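TRAP dicarboxylate transporter-DctP subunit (Desulfovibrio desulfuricans subsp. desulfuricans, PDB 4NHB) probably serves as the periplasmic solute-binding component of a TRAP transporter and binds sn-glycerol-3-phosphate. Local coordinates at residues Y78-A81 and T82-I86. Numbering follows the deposited sequence.
Sequences YIAA and TRKGI
T82 turns its hydroxyl back to the carbonyl of Y78, one turn earlier in helix 75-84, where OG1 hydrogen-bonds to Y78 O at 2.8 Å, tilted 29° from the carbonyl plane. With chi1 at -52° OG1 sits beside the residue's own backbone N, which lets hydroxyl and amide share one acceptor: T82 N hydrogen-bonds to the same Y78 O at 2.9 Å, and the two donors approach from opposite faces of the carbonyl plane. The T82 side chain also packs on C90 of strand 89-92 and L140 of strand 140-142. One residue on, R83 N hydrogen-bonds to I79 O at 2.8 Å, approaching nearly in line with the C=O bond, and the aliphatic part of R83 passes slantwise by I79, CD lying 4.1 Å from I79 CG2. Beyond a bend at chi3 (70°), R83 NE bonds to S138 O. K84 N bonds to A80 O at 3.0 Å; its chain curls back until NZ is 3.9 Å from A80 CB. G85, with positive phi, is the first residue to leave helical angles, and I86 CB comes round to 4.3 Å from A81 CB. I79 packs against Q95, a residue that binds sn-glycerol-3-phosphate, which puts this turn in the second shell of the site. Y78 O takes two donors from T82, and the hydroxyl of this buried residue spends its proton inside the helix, consistent with a polar side chain being accommodated where the helix lies against the sheet.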
loop_
_atom_site.group_PDB
_atom_site.type_symbol
_atom_site.label_atom_id
_atom_site.label_comp_id
_atom_site.label_asym_id
_atom_site.label_seq_id
_atom_site.Cartn_x
_atom_site.Cartn_y
_atom_site.Cartn_z
ATOM N N TYR A 78 14.978 -1.004 3.926
ATOM C CA TYR A 78 14.863 -2.347 3.379
ATOM C C TYR A 78 14.713 -2.275 1.852
ATOM O O TYR A 78 15.117 -3.210 1.189
ATOM C CB TYR A 78 13.797 -3.225 4.085
ATOM C CG TYR A 78 12.319 -2.888 3.874
ATOM C CD1 TYR A 78 11.726 -2.970 2.620
ATOM C CD2 TYR A 78 11.532 -2.525 4.943
ATOM C CE1 TYR A 78 10.391 -2.684 2.442
ATOM C CE2 TYR A 78 10.174 -2.267 4.800
ATOM C CZ TYR A 78 9.595 -2.363 3.559
ATOM O OH TYR A 78 8.227 -2.105 3.439
ATOM N N ILE A 79 14.176 -1.171 1.306
ATOM C CA ILE A 79 14.138 -1.007 -0.167
ATOM C C ILE A 79 15.594 -1.006 -0.675
ATOM O O ILE A 79 15.988 -1.787 -1.549
ATOM C CB ILE A 79 13.375 0.276 -0.592
ATOM C CG1 ILE A 79 11.867 0.051 -0.422
ATOM C CG2 ILE A 79 13.683 0.625 -2.041
ATOM C CD1 ILE A 79 10.983 1.330 -0.290
ATOM N N ALA A 80 16.418 -0.201 -0.020
ATOM C CA ALA A 80 17.824 -0.068 -0.402
ATOM C C ALA A 80 18.514 -1.398 -0.268
ATOM O O ALA A 80 19.283 -1.767 -1.135
ATOM C CB ALA A 80 18.509 0.972 0.482
ATOM N N ALA A 81 18.239 -2.129 0.815
ATOM C CA ALA A 81 18.858 -3.435 1.006
ATOM C C ALA A 81 18.417 -4.410 -0.074
ATOM O O ALA A 81 19.183 -5.322 -0.445
ATOM C CB ALA A 81 18.532 -4.005 2.369
ATOM N N THR A 82 17.193 -4.246 -0.573
ATOM C CA THR A 82 16.713 -5.181 -1.571
ATOM C C THR A 82 17.340 -4.806 -2.908
ATOM O O THR A 82 17.670 -5.688 -3.700
ATOM C CB THR A 82 15.185 -5.244 -1.682
ATOM O OG1 THR A 82 14.589 -5.462 -0.385
ATOM C CG2 THR A 82 14.784 -6.395 -2.578
ATOM N N ARG A 83 17.516 -3.508 -3.138
ATOM C CA ARG A 83 18.147 -3.035 -4.369
ATOM C C ARG A 83 19.561 -3.570 -4.419
ATOM O O ARG A 83 20.030 -4.004 -5.458
ATOM C CB ARG A 83 18.144 -1.515 -4.457
ATOM C CG ARG A 83 16.742 -0.964 -4.671
ATOM C CD ARG A 83 16.748 0.534 -4.781
ATOM N NE ARG A 83 17.374 0.988 -6.041
ATOM C CZ ARG A 83 17.778 2.237 -6.260
ATOM N NH1 ARG A 83 17.647 3.153 -5.315
ATOM N NH2 ARG A 83 18.319 2.579 -7.430
ATOM N N LYS A 84 20.221 -3.590 -3.272
ATOM C CA LYS A 84 21.584 -4.090 -3.223
ATOM C C LYS A 84 21.695 -5.602 -3.274
ATOM O O LYS A 84 22.760 -6.119 -3.604
ATOM C CB LYS A 84 22.287 -3.515 -1.987
ATOM C CG LYS A 84 22.320 -1.991 -2.032
ATOM C CD LYS A 84 23.634 -1.397 -1.494
ATOM C CE LYS A 84 23.471 -0.604 -0.195
ATOM N NZ LYS A 84 22.256 0.305 -0.136
ATOM N N GLY A 85 20.603 -6.319 -2.978
ATOM C CA GLY A 85 20.624 -7.768 -2.956
ATOM C C GLY A 85 21.094 -8.331 -1.637
ATOM O O GLY A 85 21.243 -9.543 -1.448
ATOM N N ILE A 86 21.315 -7.443 -0.688
ATOM C CA ILE A 86 21.565 -7.890 0.677
ATOM C C ILE A 86 20.440 -8.764 1.165
ATOM O O ILE A 86 20.673 -9.759 1.861
ATOM C CB ILE A 86 21.777 -6.702 1.594
ATOM C CG1 ILE A 86 23.105 -6.067 1.178
ATOM C CG2 ILE A 86 21.774 -7.156 3.034
ATOM C CD1 ILE A 86 23.255 -4.729 1.613
#